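Side-chain contacts in putative surface-anchored fimbrial subunit (Corynebacterium diphtheriae, PDB 3HR6), which serves as the major pilin that builds the pilus shaft on the bacterial surface, from tandem Ig-like modules stabilized by isopeptide and disulfide bonds: residues A[147-152]-A[189-194]; A[159-162]-A[166-169]; A[261-266]-A[363-368]; A[370-373]-A[378-381]. All blocks are in the same frame, centred on the assembly; numbering follows the deposited sequence. Where two conformers were deposited one is given.

Contact 1: A[147-152]-A[189-194]; sequences PVKTAV and VADKLP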
loop_
_atom_site.group_PDB
_atom_site.type_symbol
_atom_site.label_atom_id
_atom_site.label_comp_id
_atom_site.label_asym_id
_atom_site.label_seq_id
_atom_site.Cartn_x
_atom_site.Cartn_y
_atom_site.Cartn_z
ATOM N N PRO A 147 -3.139 4.788 5.767
ATOM C CA PRO A 147 -1.825 4.567 6.400
ATOM C C PRO A 147 -0.736 5.383 5.751
ATOM O O PRO A 147 -0.798 5.717 4.549
ATOM C CB PRO A 147 -1.551 3.068 6.169
ATOM C CG PRO A 147 -2.991 2.468 6.078
ATOM C CD PRO A 147 -3.720 3.549 5.268
ATOM N N VAL A 148 0.285 5.696 6.524
ATOM C CA VAL A 148 1.387 6.521 6.038
ATOM C C VAL A 148 2.576 5.579 5.837
ATOM O O VAL A 148 3.081 5.027 6.790
ATOM C CB VAL A 148 1.743 7.609 7.055
ATOM C CG1 VAL A 148 2.976 8.397 6.590
ATOM C CG2 VAL A 148 0.539 8.520 7.299
ATOM N N LYS A 149 2.931 5.412 4.576
ATOM C CA LYS A 149 4.076 4.634 4.174
ATOM C C LYS A 149 5.252 5.540 3.865
ATOM O O LYS A 149 5.142 6.482 3.086
ATOM C CB LYS A 149 3.744 3.734 2.988
ATOM C CG LYS A 149 4.900 2.833 2.600
ATOM C CD LYS A 149 4.573 1.860 1.537
ATOM C CE LYS A 149 5.826 1.072 1.120
ATOM N NZ LYS A 149 5.545 -0.197 0.410
ATOM N N THR A 150 6.396 5.221 4.430
ATOM C CA THR A 150 7.657 5.863 4.126
ATOM C C THR A 150 8.748 4.850 3.824
ATOM O O THR A 150 8.629 3.666 4.142
ATOM C CB THR A 150 8.079 6.751 5.270
ATOM O OG1 THR A 150 8.170 5.991 6.506
ATOM C CG2 THR A 150 7.136 7.966 5.389
ATOM N N ALA A 151 9.824 5.347 3.244
ATOM C CA ALA A 151 11.039 4.566 2.969
ATOM C C ALA A 151 12.174 5.159 3.776
ATOM O O ALA A 151 12.225 6.359 4.017
ATOM C CB ALA A 151 11.394 4.583 1.496
ATOM N N VAL A 152 13.045 4.272 4.253
ATOM C CA VAL A 152 14.170 4.606 5.093
ATOM C C VAL A 152 15.391 3.876 4.502
ATOM O O VAL A 152 15.262 2.780 4.004
ATOM C CB VAL A 152 13.904 4.116 6.526
ATOM C CG1 VAL A 152 15.123 4.226 7.381
ATOM C CG2 VAL A 152 12.710 4.932 7.104
ATOM N N VAL A 189 -2.599 -5.853 7.524
ATOM C CA VAL A 189 -1.830 -4.866 6.766
ATOM C C VAL A 189 -1.055 -5.681 5.740
ATOM O O VAL A 189 -0.305 -6.566 6.113
ATOM C CB VAL A 189 -0.897 -4.010 7.625
ATOM C CG1 VAL A 189 -0.028 -3.036 6.704
ATOM C CG2 VAL A 189 -1.704 -3.227 8.679
ATOM N N ALA A 190 -1.292 -5.410 4.438
ATOM C CA ALA A 190 -0.631 -6.148 3.372
ATOM C C ALA A 190 0.073 -5.212 2.449
ATOM O O ALA A 190 -0.352 -4.077 2.237
ATOM C CB ALA A 190 -1.630 -6.972 2.539
ATOM N N ASP A 191 1.169 -5.715 1.899
ATOM C CA ASP A 191 2.002 -4.867 1.029
ATOM C C ASP A 191 2.491 -5.726 -0.093
ATOM O O ASP A 191 3.201 -6.711 0.145
ATOM C CB ASP A 191 3.159 -4.269 1.854
ATOM C CG ASP A 191 3.961 -3.225 1.091
ATOM O OD1 ASP A 191 4.156 -3.409 -0.149
ATOM O OD2 ASP A 191 4.353 -2.249 1.721
ATOM N N LYS A 192 2.086 -5.406 -1.325
ATOM C CA LYS A 192 2.547 -6.149 -2.491
ATOM C C LYS A 192 3.758 -5.395 -2.967
ATOM O O LYS A 192 3.636 -4.317 -3.579
ATOM C CB LYS A 192 1.474 -6.254 -3.591
ATOM C CG LYS A 192 1.818 -7.150 -4.772
ATOM C CD LYS A 192 0.561 -7.188 -5.698
ATOM C CE LYS A 192 0.657 -8.155 -6.823
ATOM N NZ LYS A 192 -0.584 -8.046 -7.620
ATOM N N LEU A 193 4.919 -5.912 -2.606
ATOM C CA LEU A 193 6.157 -5.241 -2.885
ATOM C C LEU A 193 6.292 -5.037 -4.395
ATOM O O LEU A 193 5.893 -5.889 -5.159
ATOM C CB LEU A 193 7.348 -6.042 -2.376
ATOM C CG LEU A 193 7.681 -5.999 -0.857
ATOM C CD1 LEU A 193 6.554 -6.530 -0.003
ATOM C CD2 LEU A 193 8.949 -6.773 -0.573
ATOM N N PRO A 194 6.945 -3.929 -4.782
ATOM C CA PRO A 194 7.259 -3.843 -6.211
ATOM C C PRO A 194 8.148 -4.989 -6.697
ATOM O O PRO A 194 8.921 -5.562 -5.930
ATOM C CB PRO A 194 7.972 -2.493 -6.343
ATOM C CG PRO A 194 8.508 -2.185 -5.029
ATOM C CD PRO A 194 7.600 -2.888 -3.988
#

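Contact 2: A[159-162]-A[166-169]; sequences PGFS and NVKY. With CA (calcium ion), chain B.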
loop_
_atom_site.group_PDB
_atom_site.type_symbol
_atom_site.label_atom_id
_atom_site.label_comp_id
_atom_site.label_asym_id
_atom_site.label_seq_id
_atom_site.Cartn_x
_atom_site.Cartn_y
_atom_site.Cartn_z
ATOM N N PRO A 159 24.839 6.169 0.602
ATOM C CA PRO A 159 23.525 6.817 0.606
ATOM C C PRO A 159 22.490 6.089 -0.225
ATOM O O PRO A 159 22.773 5.609 -1.313
ATOM C CB PRO A 159 23.821 8.175 -0.019
ATOM C CG PRO A 159 25.230 8.410 0.370
ATOM C CD PRO A 159 25.931 7.113 0.361
ATOM N N GLY A 160 21.255 6.087 0.270
ATOM C CA GLY A 160 20.172 5.509 -0.471
ATOM C C GLY A 160 20.157 4.016 -0.494
ATOM O O GLY A 160 20.899 3.325 0.284
ATOM N N PHE A 161 19.364 3.493 -1.439
ATOM C CA PHE A 161 19.217 2.053 -1.626
ATOM C C PHE A 161 19.260 1.757 -3.106
ATOM O O PHE A 161 18.316 1.276 -3.725
ATOM C CB PHE A 161 17.964 1.466 -0.946
ATOM C CG PHE A 161 16.788 2.404 -0.862
ATOM C CD1 PHE A 161 15.848 2.475 -1.888
ATOM C CD2 PHE A 161 16.590 3.186 0.272
ATOM C CE1 PHE A 161 14.770 3.322 -1.788
ATOM C CE2 PHE A 161 15.495 4.010 0.353
ATOM C CZ PHE A 161 14.615 4.108 -0.699
ATOM N N SER A 162 20.428 2.028 -3.682
ATOM C CA SER A 162 20.681 1.652 -5.063
ATOM C C SER A 162 20.616 0.105 -5.188
ATOM O O SER A 162 20.700 -0.654 -4.183
ATOM C CB SER A 162 22.064 2.149 -5.453
ATOM O OG SER A 162 22.102 3.536 -5.696
ATOM N N ASN A 166 19.721 -2.823 0.482
ATOM C CA ASN A 166 18.380 -2.972 0.979
ATOM C C ASN A 166 17.667 -1.645 1.201
ATOM O O ASN A 166 18.257 -0.648 1.585
ATOM C CB ASN A 166 18.390 -3.727 2.288
ATOM C CG ASN A 166 19.018 -5.088 2.169
ATOM O OD1 ASN A 166 18.657 -5.891 1.312
ATOM N ND2 ASN A 166 20.007 -5.353 3.018
ATOM N N VAL A 167 16.368 -1.685 0.931
ATOM C CA VAL A 167 15.441 -0.628 1.285
ATOM C C VAL A 167 14.734 -1.056 2.546
ATOM O O VAL A 167 14.592 -2.251 2.821
ATOM C CB VAL A 167 14.441 -0.332 0.139
ATOM C CG1 VAL A 167 13.553 -1.599 -0.261
ATOM C CG2 VAL A 167 13.554 0.928 0.449
ATOM N N LYS A 168 14.259 -0.079 3.289
ATOM C CA LYS A 168 13.390 -0.317 4.435
ATOM C C LYS A 168 12.126 0.503 4.247
ATOM O O LYS A 168 12.175 1.640 3.804
ATOM C CB LYS A 168 14.094 0.095 5.714
ATOM C CG LYS A 168 13.279 -0.076 6.993
ATOM C CD LYS A 168 14.202 0.022 8.189
ATOM C CE LYS A 168 13.490 0.146 9.454
ATOM N NZ LYS A 168 14.456 0.299 10.583
ATOM N N TYR A 169 10.987 -0.110 4.524
ATOM C CA TYR A 169 9.709 0.576 4.517
ATOM C C TYR A 169 9.078 0.556 5.879
ATOM O O TYR A 169 9.271 -0.358 6.654
ATOM C CB TYR A 169 8.765 -0.046 3.530
ATOM C CG TYR A 169 9.144 0.121 2.107
ATOM C CD1 TYR A 169 9.255 1.381 1.541
ATOM C CD2 TYR A 169 9.409 -0.965 1.320
ATOM C CE1 TYR A 169 9.620 1.522 0.172
ATOM C CE2 TYR A 169 9.738 -0.846 -0.001
ATOM C CZ TYR A 169 9.862 0.408 -0.559
ATOM O OH TYR A 169 10.231 0.419 -1.884
HETATM CA CA CA B . 22.269 2.672 2.031
HETATM O O HOH W 1 21.121 0.315 2.292
HETATM O O HOH W 2 24.524 1.446 2.510
#

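Contact 3: A[261-266]-A[363-368]; sequences TKQPEN and VLSGIH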
loop_
_atom_site.group_PDB
_atom_site.type_symbol
_atom_site.label_atom_id
_atom_site.label_comp_id
_atom_site.label_asym_id
_atom_site.label_seq_id
_atom_site.Cartn_x
_atom_site.Cartn_y
_atom_site.Cartn_z
ATOM N N THR A 261 16.830 -5.439 -6.085
ATOM C CA THR A 261 17.563 -6.412 -6.894
ATOM C C THR A 261 17.764 -5.977 -8.322
ATOM O O THR A 261 18.648 -6.513 -9.006
ATOM C CB THR A 261 16.921 -7.813 -6.926
ATOM O OG1 THR A 261 15.751 -7.799 -7.759
ATOM C CG2 THR A 261 16.521 -8.259 -5.543
ATOM N N LYS A 262 16.980 -4.998 -8.772
ATOM C CA LYS A 262 17.134 -4.541 -10.147
ATOM C C LYS A 262 16.576 -3.176 -10.322
ATOM O O LYS A 262 15.701 -2.736 -9.572
ATOM C CB LYS A 262 16.511 -5.505 -11.137
ATOM C CG LYS A 262 15.047 -5.700 -10.981
ATOM C CD LYS A 262 14.585 -6.953 -11.729
ATOM C CE LYS A 262 13.092 -7.162 -11.646
ATOM N NZ LYS A 262 12.675 -8.339 -12.521
ATOM N N GLN A 263 17.063 -2.517 -11.368
ATOM C CA GLN A 263 16.625 -1.183 -11.659
ATOM C C GLN A 263 15.213 -1.245 -12.238
ATOM O O GLN A 263 14.969 -1.960 -13.227
ATOM C CB GLN A 263 17.535 -0.579 -12.726
ATOM C CG GLN A 263 17.077 0.784 -13.243
ATOM C CD GLN A 263 18.069 1.363 -14.221
ATOM O OE1 GLN A 263 18.927 2.204 -13.864
ATOM N NE2 GLN A 263 17.964 0.930 -15.446
ATOM N N PRO A 264 14.298 -0.434 -11.686
ATOM C CA PRO A 264 12.992 -0.349 -12.319
ATOM C C PRO A 264 13.147 0.186 -13.741
ATOM O O PRO A 264 13.889 1.178 -13.950
ATOM C CB PRO A 264 12.236 0.657 -11.444
ATOM C CG PRO A 264 12.918 0.680 -10.211
ATOM C CD PRO A 264 14.380 0.418 -10.499
ATOM N N GLU A 265 12.502 -0.473 -14.667
ATOM C CA GLU A 265 12.596 -0.078 -16.090
ATOM C C GLU A 265 12.175 1.358 -16.339
ATOM O O GLU A 265 12.751 2.014 -17.236
ATOM C CB GLU A 265 11.805 -1.029 -16.957
ATOM C CG GLU A 265 12.437 -2.399 -16.987
ATOM C CD GLU A 265 11.872 -3.254 -18.075
ATOM O OE1 GLU A 265 12.495 -3.320 -19.154
ATOM O OE2 GLU A 265 10.772 -3.831 -17.871
ATOM N N ASN A 266 11.243 1.868 -15.530
ATOM C CA ASN A 266 10.783 3.249 -15.727
ATOM C C ASN A 266 11.342 4.147 -14.649
ATOM O O ASN A 266 10.812 5.223 -14.414
ATOM C CB ASN A 266 9.266 3.295 -15.722
ATOM C CG ASN A 266 8.673 2.865 -14.409
ATOM O OD1 ASN A 266 9.393 2.501 -13.473
ATOM N ND2 ASN A 266 7.325 2.873 -14.328
ATOM N N VAL A 363 27.590 0.870 -18.746
ATOM C CA VAL A 363 26.302 1.257 -18.184
ATOM C C VAL A 363 26.335 1.134 -16.656
ATOM O O VAL A 363 26.649 0.071 -16.126
ATOM C CB VAL A 363 25.141 0.452 -18.810
ATOM C CG1 VAL A 363 23.804 1.045 -18.315
ATOM C CG2 VAL A 363 25.177 0.527 -20.358
ATOM N N LEU A 364 26.046 2.233 -15.958
ATOM C CA LEU A 364 25.984 2.297 -14.494
ATOM C C LEU A 364 24.487 2.434 -14.169
ATOM O O LEU A 364 23.926 3.526 -14.254
ATOM C CB LEU A 364 26.792 3.472 -13.992
ATOM C CG LEU A 364 28.307 3.302 -14.038
ATOM C CD1 LEU A 364 28.818 3.210 -15.443
ATOM C CD2 LEU A 364 28.906 4.497 -13.350
ATOM N N SER A 365 23.853 1.318 -13.878
ATOM C CA SER A 365 22.398 1.251 -13.700
ATOM C C SER A 365 22.025 1.132 -12.240
ATOM O O SER A 365 22.826 0.703 -11.408
ATOM C CB SER A 365 21.789 0.032 -14.422
ATOM O OG SER A 365 22.201 -0.083 -15.772
ATOM N N GLY A 366 20.780 1.475 -11.938
ATOM C CA GLY A 366 20.250 1.270 -10.613
ATOM C C GLY A 366 20.692 2.174 -9.499
ATOM O O GLY A 366 20.718 1.797 -8.294
ATOM N N ILE A 367 20.990 3.408 -9.876
ATOM C CA ILE A 367 21.364 4.444 -8.984
ATOM C C ILE A 367 20.087 5.007 -8.356
ATOM O O ILE A 367 19.282 5.641 -9.049
ATOM C CB ILE A 367 22.132 5.589 -9.684
ATOM C CG1 ILE A 367 23.401 5.067 -10.400
ATOM C CG2 ILE A 367 22.499 6.607 -8.666
ATOM C CD1 ILE A 367 23.965 6.006 -11.481
ATOM N N HIS A 368 19.924 4.805 -7.052
ATOM C CA HIS A 368 18.779 5.379 -6.337
ATOM C C HIS A 368 19.089 6.830 -6.052
ATOM O O HIS A 368 20.040 7.169 -5.346
ATOM C CB HIS A 368 18.510 4.606 -5.047
ATOM C CG HIS A 368 17.539 5.291 -4.137
ATOM N ND1 HIS A 368 17.721 5.410 -2.762
ATOM C CD2 HIS A 368 16.368 5.919 -4.409
ATOM C CE1 HIS A 368 16.694 6.044 -2.239
ATOM N NE2 HIS A 368 15.879 6.409 -3.223
#

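Contact 4: A[370-373]-A[378-381]; sequences GTLQ and VMKY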
loop_
_atom_site.group_PDB
_atom_site.type_symbol
_atom_site.label_atom_id
_atom_site.label_comp_id
_atom_site.label_asym_id
_atom_site.label_seq_id
_atom_site.Cartn_x
_atom_site.Cartn_y
_atom_site.Cartn_z
ATOM N N GLY A 370 16.642 9.339 -4.984
ATOM C CA GLY A 370 15.850 9.949 -3.932
ATOM C C GLY A 370 14.456 9.375 -3.898
ATOM O O GLY A 370 14.146 8.492 -4.696
ATOM N N THR A 371 13.628 9.910 -2.998
ATOM C CA THR A 371 12.316 9.336 -2.708
ATOM C C THR A 371 11.272 10.427 -2.480
ATOM O O THR A 371 11.507 11.439 -1.817
ATOM C CB THR A 371 12.375 8.422 -1.487
ATOM O OG1 THR A 371 13.324 7.402 -1.751
ATOM C CG2 THR A 371 11.008 7.785 -1.246
ATOM N N LEU A 372 10.105 10.195 -3.061
ATOM C CA LEU A 372 8.906 11.027 -2.902
ATOM C C LEU A 372 7.983 10.237 -1.970
ATOM O O LEU A 372 7.664 9.061 -2.218
ATOM C CB LEU A 372 8.226 11.232 -4.252
ATOM C CG LEU A 372 6.975 12.088 -4.234
ATOM C CD1 LEU A 372 7.324 13.568 -3.928
ATOM C CD2 LEU A 372 6.200 11.989 -5.575
ATOM N N GLN A 373 7.662 10.860 -0.849
ATOM C CA GLN A 373 6.799 10.267 0.155
ATOM C C GLN A 373 6.106 11.366 0.952
ATOM O O GLN A 373 6.515 12.538 0.919
ATOM C CB GLN A 373 7.629 9.391 1.091
ATOM C CG GLN A 373 8.789 10.139 1.726
ATOM C CD GLN A 373 9.851 9.225 2.273
ATOM O OE1 GLN A 373 9.562 8.134 2.758
ATOM N NE2 GLN A 373 11.098 9.689 2.238
ATOM N N VAL A 378 2.021 16.111 3.323
ATOM C CA VAL A 378 2.419 16.672 2.043
ATOM C C VAL A 378 3.496 15.789 1.401
ATOM O O VAL A 378 4.474 15.407 2.046
ATOM C CB VAL A 378 2.983 18.101 2.167
ATOM C CG1 VAL A 378 4.242 18.162 3.031
ATOM C CG2 VAL A 378 3.293 18.672 0.788
ATOM N N MET A 379 3.304 15.507 0.125
ATOM C CA MET A 379 4.297 14.743 -0.625
ATOM C C MET A 379 5.556 15.610 -0.807
ATOM O O MET A 379 5.504 16.741 -1.340
ATOM C CB MET A 379 3.833 14.337 -2.016
ATOM C CG MET A 379 2.932 13.185 -2.139
ATOM S SD MET A 379 3.618 11.657 -1.461
ATOM C CE MET A 379 2.173 10.657 -1.669
ATOM N N LYS A 380 6.673 15.037 -0.384
ATOM C CA LYS A 380 7.969 15.691 -0.405
ATOM C C LYS A 380 9.012 14.753 -1.011
ATOM O O LYS A 380 9.054 13.558 -0.690
ATOM C CB LYS A 380 8.381 16.088 1.022
ATOM C CG LYS A 380 9.770 16.732 1.154
ATOM C CD LYS A 380 9.718 18.212 1.492
ATOM C CE LYS A 380 11.067 18.898 1.215
ATOM N NZ LYS A 380 12.215 17.944 1.066
ATOM N N TYR A 381 9.861 15.310 -1.874
ATOM C CA TYR A 381 10.983 14.580 -2.426
ATOM C C TYR A 381 12.231 14.889 -1.607
ATOM O O TYR A 381 12.531 16.077 -1.332
ATOM C CB TYR A 381 11.235 14.985 -3.897
ATOM C CG TYR A 381 12.451 14.322 -4.494
ATOM C CD1 TYR A 381 12.396 13.027 -5.046
ATOM C CD2 TYR A 381 13.687 14.938 -4.439
ATOM C CE1 TYR A 381 13.508 12.395 -5.560
ATOM C CE2 TYR A 381 14.820 14.313 -4.958
ATOM C CZ TYR A 381 14.725 13.030 -5.551
ATOM O OH TYR A 381 15.810 12.365 -6.046
HETATM O O HOH W 3 10.817 12.700 1.272
#

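Contact 1: A[147-152]-A[189-194]
The flat group here, the carboxylate of Asp191, meets Lys149 along its margin: NZ reaches the syn lone pair of OD2, the side that looks toward OD1, and sits within about 0.3 Å of the carboxylate plane. No atom of 147-152 lies over either face. Lys149 NZ is 2.7 Å from Asp191 OD2 and the N-H...O angle of 170° makes the bond nearly straight, while OD1 of Asp191 stays 3.5 Å from NZ. This nitrogen is also joined covalently to CG of Asn271, so it is an amide rather than an ammonium, and its remaining N-H is what OD2 grips. The trio of lysine, asparagine and acid is that of the isopeptide bonds of Cna-B-like pilin modules, in which the acid probably assists formation of the link. Lys149 spans the interior because its chain is extended, with CG anti to the backbone N (chi1 -176°); it crosses the Asp191 side chain at about a right angle. The CA atoms of Lys149 and Asp191 are 10.2 Å apart, a sheet-to-sheet spacing. Strand 148-152 borders its sheet beside 166-174, whereas strand 187-192 runs in the facing sheet between 229-236 and 268-276, the last of which carries Asn271.

Contact 2: A[159-162]-A[166-169]
Phe161 and Val167 bring their CA atoms to 5.5 Å with no direct hydrogen bond between 159-162 and 166-169, the loop turning through Gly160 at a positive phi of 75°. Val167 CG2 stands 3.4 Å from the centroid of the Phe161 ring and only 7° off its normal, a CH-pi contact over the centre of one face. The valine torsion explains it: CG2 lies anti to the backbone N while CG1 takes the place between N and the carbonyl carbon. The same methyl also lies above a face of the Tyr169 ring, offset toward the rim, so that it is wedged between two aromatic rings. At the root of the phenylalanine, CB comes within 3.3 Å of Asn166 O. One residue earlier the loop between strand 148-152 and strand 166-174 of the Cna-B-like module becomes a calcium site: Gly160 O binds the calcium ion at 2.3 Å, and Asp153, Asp155, Gln158 and Glu165 contribute further ligands. A calcium-bound water donates a hydrogen bond of 3.1 Å to Asn166 O, placing this strand residue in the metal's second shell. On the opposite face of the Phe161 ring stacks His368, whose ND1 is hydrogen-bonded to the Phe161 backbone N.

Contact 3: A[261-266]-A[363-368]
Gln263 reaches Gly366 with an extended side chain: CG is anti to the backbone N (chi1 173°) and the chain stays extended beyond it, which carries the amide past the loop backbone to strand 363-368, where chi3 turns OE1 toward the strand. The loop 261-266 links strands 251-259 and 268-276 of the Cna-B-like module, and strand 361-375 pairs with 302-315 in the part of the chain that continues toward the C-terminus, so the contact probably lies at the joint between two consecutive Ig-like modules. A side-chain carbonyl here accepts a strand N-H where Gly366 breaks the extended conformation. Gly366 N donates to Gln263 OE1 over 2.8 Å, with an N-H...O angle of 165°. Although the hydrogen is well aimed, the donor lies above the carbonyl plane, about 50° out of it, and therefore off the lone pairs. Packing accompanies the bond: the CA atoms of Gln263 and Gly366 are 4.5 Å apart, and Gln263 CB rests 3.9 Å from Gly366 CA. Gly366 adopts a left-handed backbone conformation, with positive phi, and a backbone hydrogen bond ties it to Val163 as well. The other end of the Gln263 amide is also held, since NE2 donates to OE1 of Gln308, a residue of strand 302-315. Ser365 OG, in the conformer described, is hydrogen-bonded to that same oxygen, while its CB flanks the glutamine, 3.6 Å from Gln263 OE1.

Contact 4: A[370-373]-A[378-381]
Gly370 opens the contact by lying under the hydroxyl end of Tyr381: its CA is 3.2 Å from Tyr381 OH, a proximity possible because the glycine has no side chain there. The tyrosine ring stretches back along 370-371, with CG anti to the backbone N (chi1 176°), and its CE1 comes 3.6 Å from Thr371 N at an oblique approach. Thr371 adds its carbonyl, whose O accepts a CA-H...O contact from Tyr381 CA at 3.2 Å; the threonine hydroxyl is engaged elsewhere, with Ser304 and His368. Leu372 then forms the non-hydrogen-bonded pair with Tyr381, and on the face shared by these two residues its CD1 touches Met379 CB at 4.1 Å and packs beside Tyr381 CB. Gln373 follows as the hydrogen-bonded partner of Lys380. Gln373 N donates to Lys380 O over 3.0 Å, and Lys380 N returns a bond of 2.8 Å to Gln373 O; both are close to straight. Met379 SD folds against the backbone here, 3.5 Å from Gln373 C. In the conformer described, the Gln373 amide leaves the pair: OE1 accepts from Ala151 N, and NE2 donates to a water that probably bridges to Lys380 O. The two short strand axes run 4.5 Å apart at 176°, and the register of one non-hydrogen-bonded and one hydrogen-bonded pair is that of a regular antiparallel beta hairpin, made by strands 361-375 and 378-383.

In the fold
Contact 1 is fully buried and joins two facing sheets through a single polar bond at a covalent crosslink. Contact 2, also largely buried, lies on the neighbouring strand of the same sheet but relies on aromatic packing and calcium; Tyr169 packs on Lys149 and links the two. Contacts 3 and 4 are partly buried and share strand 361-375, yet one is a lone side-chain-to-backbone bond made by a loop and the other a regular hairpin pairing with more than twice the buried surface of any other contact here. Cross-bonds tie the set together: His368 joins contact 3 to contact 2, and Gln373 joins contact 4 to Ala151 of contact 1.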